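Local atomic coordinates of peptidoglycan glycosyltransferase (Atopobium parvulum, PDB entry 4OVD), a protein that belongs to the penicillin-binding proteins, joining a dimerisation-type domain to a C-terminal penicillin-binding domain of the transpeptidase family. Residues A[223-227]-A[552-557]; A[284-290]-A[384-390]; A[329-333]-A[351-355]; A[373-377]-A[453-457]. All coordinates share one frame; numbering follows the deposited sequence.

Contact 1. Residues A[223-227]-A[552-557]; sequences IDIEL and DAATRL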
# COMPACT_ATOMS: atom_id res chain seq x y z
N ILE A 223 2.96 -14.61 1.24
CA ILE A 223 4.32 -14.11 1.38
C ILE A 223 5.41 -14.99 0.83
O ILE A 223 5.34 -16.19 1.03
CB ILE A 223 4.64 -13.95 2.87
CG1 ILE A 223 3.81 -12.82 3.44
CG2 ILE A 223 6.11 -13.63 3.11
CD1 ILE A 223 4.16 -11.46 2.88
N ASP A 224 6.42 -14.42 0.17
CA ASP A 224 7.57 -15.20 -0.32
C ASP A 224 8.65 -14.76 0.63
O ASP A 224 9.10 -13.62 0.65
CB ASP A 224 7.95 -14.91 -1.76
CG ASP A 224 9.16 -15.76 -2.22
OD1 ASP A 224 10.20 -15.68 -1.51
OD2 ASP A 224 9.10 -16.44 -3.29
N ILE A 225 9.04 -15.67 1.49
CA ILE A 225 9.95 -15.30 2.57
C ILE A 225 11.27 -14.75 2.14
O ILE A 225 11.80 -13.86 2.79
CB ILE A 225 10.13 -16.46 3.57
CG1 ILE A 225 10.68 -15.96 4.91
CG2 ILE A 225 10.90 -17.59 2.92
CD1 ILE A 225 9.73 -15.05 5.64
N GLU A 226 11.80 -15.25 1.04
CA GLU A 226 13.07 -14.70 0.54
C GLU A 226 12.89 -13.25 0.02
O GLU A 226 13.74 -12.39 0.16
CB GLU A 226 13.67 -15.60 -0.55
CG GLU A 226 15.18 -15.61 -0.51
CD GLU A 226 15.74 -16.20 0.79
OE1 GLU A 226 15.12 -17.12 1.39
OE2 GLU A 226 16.82 -15.75 1.21
N LEU A 227 11.72 -12.97 -0.56
CA LEU A 227 11.43 -11.63 -1.04
C LEU A 227 11.16 -10.71 0.15
O LEU A 227 11.41 -9.52 0.13
CB LEU A 227 10.24 -11.66 -1.98
CG LEU A 227 10.08 -10.33 -2.68
CD1 LEU A 227 11.38 -9.99 -3.40
CD2 LEU A 227 8.90 -10.45 -3.62
N ASP A 552 14.23 -7.39 -8.29
CA ASP A 552 14.38 -8.58 -7.44
C ASP A 552 13.06 -9.27 -7.25
O ASP A 552 13.02 -10.47 -7.18
CB ASP A 552 14.93 -8.23 -6.06
CG ASP A 552 16.33 -7.70 -6.12
OD1 ASP A 552 16.92 -7.68 -7.22
OD2 ASP A 552 16.83 -7.27 -5.06
N ALA A 553 11.96 -8.54 -7.10
CA ALA A 553 10.70 -9.22 -6.94
C ALA A 553 10.39 -9.98 -8.25
O ALA A 553 9.94 -11.11 -8.21
CB ALA A 553 9.57 -8.24 -6.63
N ALA A 554 10.61 -9.33 -9.40
CA ALA A 554 10.35 -9.98 -10.69
C ALA A 554 11.26 -11.19 -10.97
O ALA A 554 10.83 -12.16 -11.57
CB ALA A 554 10.48 -8.97 -11.81
N THR A 555 12.51 -11.16 -10.53
CA THR A 555 13.35 -12.31 -10.84
C THR A 555 12.81 -13.47 -9.96
O THR A 555 12.42 -14.53 -10.46
CB THR A 555 14.85 -12.08 -10.58
OG1 THR A 555 15.14 -12.20 -9.18
CG2 THR A 555 15.31 -10.72 -11.09
N ARG A 556 12.75 -13.24 -8.66
CA ARG A 556 12.24 -14.20 -7.72
C ARG A 556 10.92 -14.82 -8.17
O ARG A 556 10.66 -15.97 -7.87
CB ARG A 556 12.04 -13.52 -6.36
CG ARG A 556 11.68 -14.44 -5.20
CD ARG A 556 12.85 -15.32 -4.76
NE ARG A 556 12.47 -16.13 -3.60
CZ ARG A 556 12.22 -17.44 -3.61
NH1 ARG A 556 12.37 -18.17 -4.70
NH2 ARG A 556 11.85 -18.04 -2.49
N LEU A 557 10.07 -14.07 -8.86
CA LEU A 557 8.80 -14.63 -9.28
C LEU A 557 8.84 -15.10 -10.74
O LEU A 557 9.92 -15.20 -11.35
CB LEU A 557 7.69 -13.62 -9.04
CG LEU A 557 7.55 -13.08 -7.61
CD1 LEU A 557 6.52 -11.98 -7.58
CD2 LEU A 557 7.20 -14.17 -6.61
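Arg556, on the last turn of helix 542-556, reaches across to Asp224 and Glu226 at the start of helix 225-242. From CB the chain bends at the next bond (chi2 71°). CG passes Asp224 OD2 at 3.8 Å, and the rest of the chain then crosses the carboxylate. NE lies 3.1 Å from Asp224 OD1 and 3.3 Å from Glu226 CB. CZ has Asp224 OD2 above one face of the guanidinium, displaced from its centre. At the tip, NH2 forms a salt bridge with Asp224 OD1 (3.0 Å). The two flat groups stand nearly perpendicular (87°), so this is not the side-by-side, two-pronged pairing. OD1 is also the N-cap acceptor: Leu227 N donates to it at 3.2 Å from above the carboxylate plane, and Glu226 N adds a weak bond. Deeper in, Leu227 CD2 rests on Ala553 CB (3.8 Å) and CD1 on Ala553 CA (3.7 Å). Leu227 and Leu557 both touch Tyr261 of strand 260-266. An aspartate N-cap shared with an arginine thus ties together the first and last helices of the penicillin-binding fold, which pack beside its five-stranded antiparallel sheet.

Contact 2. Residues A[284-290]-A[384-390]; sequences LKLVSSI and IDFPGEA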
# COMPACT_ATOMS: atom_id res chain seq x y z
N LEU A 284 2.26 -2.35 10.78
CA LEU A 284 2.69 -2.11 9.41
C LEU A 284 2.18 -0.71 9.18
O LEU A 284 0.93 -0.45 9.13
CB LEU A 284 2.00 -2.97 8.37
CG LEU A 284 2.63 -4.15 7.74
CD1 LEU A 284 1.69 -4.57 6.62
CD2 LEU A 284 3.98 -3.68 7.21
N LYS A 285 3.08 0.22 8.99
CA LYS A 285 2.67 1.60 8.77
C LYS A 285 1.72 1.77 7.60
O LYS A 285 0.82 2.58 7.67
CB LYS A 285 3.89 2.50 8.63
CG LYS A 285 4.66 2.65 9.93
CD LYS A 285 5.85 3.59 9.77
CE LYS A 285 6.39 3.93 11.16
NZ LYS A 285 7.67 4.64 11.01
N LEU A 286 1.92 1.02 6.52
CA LEU A 286 1.00 1.07 5.36
C LEU A 286 -0.46 0.93 5.65
O LEU A 286 -1.31 1.28 4.84
CB LEU A 286 1.28 -0.12 4.44
CG LEU A 286 2.60 -0.01 3.76
CD1 LEU A 286 2.98 -1.31 3.15
CD2 LEU A 286 2.48 1.06 2.70
N VAL A 287 -0.74 0.20 6.68
CA VAL A 287 -2.09 -0.12 7.17
C VAL A 287 -2.61 0.76 8.25
O VAL A 287 -3.80 1.19 8.28
CB VAL A 287 -2.02 -1.58 7.73
CG1 VAL A 287 -3.30 -2.00 8.33
CG2 VAL A 287 -1.66 -2.54 6.59
N SER A 288 -1.77 0.98 9.23
CA SER A 288 -2.21 1.72 10.37
C SER A 288 -1.76 3.14 10.49
O SER A 288 -2.18 3.78 11.38
CB SER A 288 -1.81 0.92 11.63
OG SER A 288 -0.42 0.75 11.57
N SER A 289 -0.86 3.67 9.67
CA SER A 289 -0.56 5.11 9.80
C SER A 289 -1.20 5.83 8.61
O SER A 289 -1.39 5.25 7.53
CB SER A 289 0.96 5.35 9.81
OG SER A 289 1.52 4.60 10.84
N ILE A 290 -1.53 7.10 8.80
CA ILE A 290 -2.17 7.90 7.76
C ILE A 290 -1.28 9.08 7.45
O ILE A 290 -0.51 9.55 8.30
CB ILE A 290 -3.56 8.39 8.12
CG1 ILE A 290 -3.54 9.37 9.28
CG2 ILE A 290 -4.49 7.19 8.45
CD1 ILE A 290 -4.97 9.87 9.58
N ILE A 384 -7.95 -5.56 4.18
CA ILE A 384 -6.69 -6.33 4.36
C ILE A 384 -6.74 -7.13 5.68
O ILE A 384 -7.35 -6.69 6.69
CB ILE A 384 -5.44 -5.42 4.32
CG1 ILE A 384 -4.14 -6.22 4.47
CG2 ILE A 384 -5.51 -4.34 5.42
CD1 ILE A 384 -2.93 -5.47 4.04
N ASP A 385 -6.13 -8.31 5.68
CA ASP A 385 -6.19 -9.13 6.87
C ASP A 385 -4.97 -8.87 7.76
O ASP A 385 -4.10 -9.73 7.92
CB ASP A 385 -6.36 -10.62 6.52
CG ASP A 385 -5.30 -11.11 5.55
OD1 ASP A 385 -4.71 -10.28 4.78
OD2 ASP A 385 -5.09 -12.34 5.49
N PHE A 386 -4.99 -7.72 8.40
CA PHE A 386 -3.90 -7.29 9.27
C PHE A 386 -4.48 -6.33 10.28
O PHE A 386 -5.30 -5.48 9.94
CB PHE A 386 -2.77 -6.65 8.45
CG PHE A 386 -1.50 -6.62 9.16
CD1 PHE A 386 -0.74 -7.77 9.22
CD2 PHE A 386 -1.10 -5.51 9.87
CE1 PHE A 386 0.42 -7.82 9.98
CE2 PHE A 386 0.08 -5.55 10.60
CZ PHE A 386 0.84 -6.69 10.65
N PRO A 387 -4.02 -6.40 11.53
CA PRO A 387 -4.68 -5.54 12.54
C PRO A 387 -4.42 -4.06 12.45
O PRO A 387 -3.43 -3.68 11.91
CB PRO A 387 -4.12 -6.06 13.86
CG PRO A 387 -3.30 -7.28 13.51
CD PRO A 387 -2.99 -7.28 12.09
N GLY A 388 -5.33 -3.24 12.95
CA GLY A 388 -5.10 -1.80 13.05
C GLY A 388 -5.28 -0.98 11.81
O GLY A 388 -4.75 0.11 11.73
N GLU A 389 -6.09 -1.46 10.87
CA GLU A 389 -6.23 -0.75 9.60
C GLU A 389 -6.90 0.59 9.84
O GLU A 389 -7.97 0.61 10.41
CB GLU A 389 -7.03 -1.57 8.56
CG GLU A 389 -7.04 -0.80 7.24
CD GLU A 389 -7.61 -1.50 6.01
OE1 GLU A 389 -8.37 -2.50 6.13
OE2 GLU A 389 -7.25 -1.02 4.90
N ALA A 390 -6.30 1.70 9.43
CA ALA A 390 -6.96 2.98 9.59
C ALA A 390 -7.98 3.25 8.48
O ALA A 390 -7.78 2.89 7.36
CB ALA A 390 -5.92 4.10 9.65
O HOH W 1 -0.71 -2.27 11.61
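Val287 of the short helix 285-288 fits into the bend of the 384-390 loop, its two methyls facing different parts of it. The Val287 and Glu389 side chains cross at about a right angle, CG1, anti to the backbone N (chi1 177°), lying 3.8 Å from Glu389 CB and also at the edge of the Phe386 ring. CG2 meets Ile384 CD1 tip to tip at 4.1 Å. Leu284 crosses Phe386 roughly at right angles, with its CG over a ring face and its CB 3.9 Å from Phe386 CE2. Further along, Ile290 CG2 packs on Ala390 CB (3.6 Å). The backbone closes the same junction: Ala390 N donates a nearly straight bond to Val287 O (2.8 Å, 168°), only modestly tilted from the carbonyl plane. Glu389 CA adds a CH···O contact to that oxygen at 3.4 Å. Water 1, in the plane of the Phe386 ring at its edge, bridges the segments: it accepts from Leu284 N (3.1 Å), donates to Pro387 O (3.1 Å) and bonds to Ser288 OG. The Glu389 carboxylate turns back to Thr382 OG1 and Gly383 N, bracing its own loop. Both segments belong to the transpeptidase-family domain, the loop packing on a short helix whose Leu286 continues inward to Ser249 and Met251 of strand 248-253 in the five-stranded sheet and to Phe418. Glu389 touches Ile419 of helix 418-429. Elsewhere on the loop Asp385 takes bonds from Tyr181 OH and the backbone of Phe439 and Met440, and Pro387 lies on Tyr179 of helix 176-180.

Contact 3. Residues A[329-333]-A[351-355]; sequences KVTDD and SSNVG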
# COMPACT_ATOMS: atom_id res chain seq x y z
N LYS A 329 -3.56 29.80 -3.01
CA LYS A 329 -3.19 29.58 -4.39
C LYS A 329 -2.51 28.22 -4.54
O LYS A 329 -1.92 27.71 -3.60
CB LYS A 329 -2.35 30.76 -4.90
CG LYS A 329 -1.01 30.93 -4.22
CD LYS A 329 -0.28 32.20 -4.65
CE LYS A 329 -0.94 33.48 -4.13
NZ LYS A 329 -0.15 34.71 -4.44
N VAL A 330 -2.71 27.56 -5.67
CA VAL A 330 -2.04 26.29 -5.93
C VAL A 330 -0.97 26.69 -6.94
O VAL A 330 -1.21 27.53 -7.81
CB VAL A 330 -3.01 25.26 -6.49
CG1 VAL A 330 -2.32 23.94 -6.88
CG2 VAL A 330 -4.06 25.00 -5.45
N THR A 331 0.22 26.11 -6.78
CA THR A 331 1.34 26.36 -7.65
C THR A 331 2.11 25.06 -7.94
O THR A 331 1.95 24.07 -7.27
CB THR A 331 2.38 27.31 -7.00
OG1 THR A 331 2.79 26.75 -5.73
CG2 THR A 331 1.85 28.68 -6.81
N ASP A 332 2.91 25.11 -8.99
CA ASP A 332 3.82 24.06 -9.39
C ASP A 332 5.29 24.61 -9.13
O ASP A 332 5.61 25.78 -9.43
CB ASP A 332 3.72 23.81 -10.93
CG ASP A 332 2.39 23.14 -11.39
OD1 ASP A 332 1.74 22.61 -10.50
OD2 ASP A 332 2.05 23.09 -12.66
N ASP A 333 6.17 23.76 -8.61
CA ASP A 333 7.63 24.10 -8.46
C ASP A 333 8.28 23.85 -9.86
O ASP A 333 8.69 22.72 -10.18
CB ASP A 333 8.26 23.23 -7.36
CG ASP A 333 8.19 21.71 -7.68
OD1 ASP A 333 7.58 21.34 -8.72
OD2 ASP A 333 8.69 20.89 -6.87
N SER A 351 3.74 15.97 -13.05
CA SER A 351 3.07 16.10 -11.80
C SER A 351 2.67 17.52 -11.50
O SER A 351 3.09 18.09 -10.54
CB SER A 351 3.88 15.51 -10.67
OG SER A 351 3.01 15.12 -9.67
N SER A 352 1.85 18.07 -12.35
CA SER A 352 1.34 19.46 -12.11
C SER A 352 0.14 19.50 -11.15
O SER A 352 -0.97 19.01 -11.46
CB SER A 352 0.87 20.01 -13.44
OG SER A 352 0.16 21.25 -13.36
N ASN A 353 0.34 20.10 -9.99
CA ASN A 353 -0.75 20.32 -9.08
C ASN A 353 -1.77 21.24 -9.64
O ASN A 353 -2.96 21.04 -9.41
CB ASN A 353 -0.28 20.92 -7.73
CG ASN A 353 0.57 19.95 -6.96
OD1 ASN A 353 0.39 18.74 -7.02
ND2 ASN A 353 1.41 20.48 -6.17
N VAL A 354 -1.30 22.30 -10.29
CA VAL A 354 -2.21 23.25 -10.87
C VAL A 354 -3.15 22.61 -11.90
O VAL A 354 -4.34 22.85 -11.90
CB VAL A 354 -1.47 24.42 -11.53
CG1 VAL A 354 -2.48 25.38 -12.17
CG2 VAL A 354 -0.70 25.22 -10.48
N GLY A 355 -2.60 21.75 -12.73
CA GLY A 355 -3.38 21.08 -13.78
C GLY A 355 -4.43 20.19 -13.12
O GLY A 355 -5.59 20.16 -13.59
O HOH W 2 2.81 20.85 -8.93
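Asp332 uses both carboxylate oxygens on the first turn of helix 353-364. OD2 receives the Ser352 hydroxyl at 2.7 Å on its syn lone pair. OD1 takes Val354 N at 3.1 Å, an almost straight bond (177°) arriving on the syn side but 27° out of the carboxylate plane. Ser352 is the N-cap residue; its OG, anti to the backbone N (chi1 171°), is turned toward both Asp332 and Gly355 N, accepting from the latter (2.9 Å), so the hydroxyl relays between helix end and aspartate. Arg336 makes a salt bridge to OD2, which probably steadies the negative charge, as may the helix N-terminus. Among water-mediated bonds, water 2 donates to Asp332 OD1 (2.6 Å) and Ser351 O and accepts from Asn353 N (2.8 Å). The sequence Ser351-Ser352-Asn353 matches the SxN signature of penicillin-binding proteins: Ser351, closing the preceding helix in a Schellman motif, has its OG bonded to Lys298 and Lys490, and Asn353 OD1 takes a bond from Lys298. The Asn353 side chain lies about 7 Å from a bound calcium ion. Apolar contacts come from Val330 of strand 328-331: CG1 packs on Asn353 CB (3.7 Å), the two side chains crossing at about a right angle, and reaches Val354 CG2 at 4.2 Å.

Contact 4. Residues A[373-377]-A[453-457]; sequences IDKFG and KDVIS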
# COMPACT_ATOMS: atom_id res chain seq x y z
N ILE A 373 -13.93 9.05 -5.64
CA ILE A 373 -13.08 8.80 -4.48
C ILE A 373 -13.67 7.64 -3.70
O ILE A 373 -12.96 6.73 -3.25
CB ILE A 373 -13.14 10.03 -3.53
CG1 ILE A 373 -12.37 11.16 -4.13
CG2 ILE A 373 -12.62 9.77 -2.14
CD1 ILE A 373 -11.13 10.73 -4.82
N ASP A 374 -14.99 7.72 -3.53
CA ASP A 374 -15.72 6.75 -2.76
C ASP A 374 -15.73 5.41 -3.47
O ASP A 374 -15.49 4.39 -2.86
CB ASP A 374 -17.13 7.26 -2.55
CG ASP A 374 -17.86 6.48 -1.52
OD1 ASP A 374 -17.63 6.78 -0.33
OD2 ASP A 374 -18.70 5.64 -1.90
N LYS A 375 -15.96 5.40 -4.78
CA LYS A 375 -15.96 4.17 -5.50
C LYS A 375 -14.56 3.53 -5.43
O LYS A 375 -14.44 2.32 -5.39
CB LYS A 375 -16.32 4.52 -6.96
CG LYS A 375 -16.97 3.45 -7.80
CD LYS A 375 -17.49 4.09 -9.07
CE LYS A 375 -18.53 3.25 -9.79
NZ LYS A 375 -18.08 1.86 -10.09
N PHE A 376 -13.50 4.35 -5.43
CA PHE A 376 -12.13 3.83 -5.34
C PHE A 376 -11.76 3.35 -3.94
O PHE A 376 -10.58 2.93 -3.71
CB PHE A 376 -11.13 4.88 -5.79
CG PHE A 376 -10.71 4.80 -7.23
CD1 PHE A 376 -9.78 3.85 -7.62
CD2 PHE A 376 -11.18 5.69 -8.19
CE1 PHE A 376 -9.32 3.78 -8.93
CE2 PHE A 376 -10.72 5.63 -9.48
CZ PHE A 376 -9.78 4.67 -9.86
N GLY A 377 -12.70 3.43 -3.00
CA GLY A 377 -12.45 2.96 -1.62
C GLY A 377 -11.69 3.97 -0.72
O GLY A 377 -11.31 3.63 0.40
N LYS A 453 -14.04 -5.37 -6.75
CA LYS A 453 -15.01 -4.33 -7.03
C LYS A 453 -14.69 -3.67 -8.39
O LYS A 453 -13.56 -3.25 -8.61
CB LYS A 453 -14.88 -3.28 -5.93
CG LYS A 453 -15.95 -2.21 -5.96
CD LYS A 453 -15.68 -1.19 -4.86
CE LYS A 453 -16.80 -0.19 -4.69
NZ LYS A 453 -16.40 0.75 -3.61
N ASP A 454 -15.67 -3.51 -9.25
CA ASP A 454 -15.46 -2.87 -10.55
C ASP A 454 -15.52 -1.39 -10.32
O ASP A 454 -16.55 -0.86 -9.97
CB ASP A 454 -16.51 -3.28 -11.57
CG ASP A 454 -16.41 -4.75 -11.94
OD1 ASP A 454 -15.50 -5.45 -11.45
OD2 ASP A 454 -17.25 -5.18 -12.73
N VAL A 455 -14.41 -0.72 -10.50
CA VAL A 455 -14.35 0.70 -10.21
C VAL A 455 -14.39 1.55 -11.47
O VAL A 455 -15.08 2.53 -11.52
CB VAL A 455 -13.08 0.97 -9.34
CG1 VAL A 455 -12.94 2.43 -9.02
CG2 VAL A 455 -13.21 0.17 -8.07
N ILE A 456 -13.57 1.20 -12.44
CA ILE A 456 -13.53 1.88 -13.72
C ILE A 456 -13.55 0.82 -14.83
O ILE A 456 -13.33 -0.37 -14.57
CB ILE A 456 -12.25 2.71 -13.87
CG1 ILE A 456 -11.05 1.83 -13.64
CG2 ILE A 456 -12.22 3.87 -12.87
CD1 ILE A 456 -9.77 2.59 -13.69
N SER A 457 -13.81 1.23 -16.06
CA SER A 457 -13.77 0.26 -17.18
C SER A 457 -12.33 -0.11 -17.53
O SER A 457 -11.37 0.59 -17.17
CB SER A 457 -14.35 0.89 -18.43
OG SER A 457 -13.54 1.96 -18.87
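Lys375, Val455 and Phe376 bury the most surface where the end of helix 366-375 meets the segment running on from strand 453-454. Val455 CG1 stands over the centre of the Phe376 ring, 3.6 Å from the centroid and just 6° off the normal, a clear CH-pi contact. That methyl is anti to the backbone N (chi1 179°), which leaves CG2 beside Lys375 O at 3.6 Å. The next residue extends the apolar patch, Ile456 CG2 lying 4.0 Å from Phe376 CZ. The Phe376 side chain also touches Ser303 of helix 298-307 and Ala424 and Ala427 of helix 418-429. Lys375 runs out alongside Val455, extended until a final bend at chi4 brings NZ to Val455 O in a weak hydrogen bond of 3.4 Å. In the reverse direction the fully extended Lys453 delivers NZ to Lys375 O at 3.1 Å, from above the carbonyl plane. Helix 366-375 is closed here by the Schellman turn at Gly377, whose N bonds to Asp374 O. Each lysine thus offers its ammonium to a backbone carbonyl of the other segment, Lys375 only weakly, with the NZ atoms of Lys375 and Lys453 kept 6.8 Å apart. Lys453 meets a carbonyl at a helix C-terminus, where the partial negative charge would favour a cation; the polar part of the contact thus depends on backbone oxygens rather than on a salt bridge, while Phe376, Val455 and Ile456 make the apolar part.

Contact 1 joins segments 325 residues apart, and the other three contacts are nested inside the loop it closes. Contacts 2 and 4 interleave along the chain, their centres 20 Å apart and nearest atoms about 8 Å apart; helix 418-429 touches both, through Glu389 and Phe376. Contact 3 lies inside the loop of contact 2 yet about 30 Å from it between centres, and precedes contact 4, helix 353-364 being followed directly by helix 366-375. Contact 3 holds the SxN signature and has the calcium ion nearby. Contact 1 lies on the opposite side of the chain's centre, 37 Å from contact 3 between centres, so it is remote from that site.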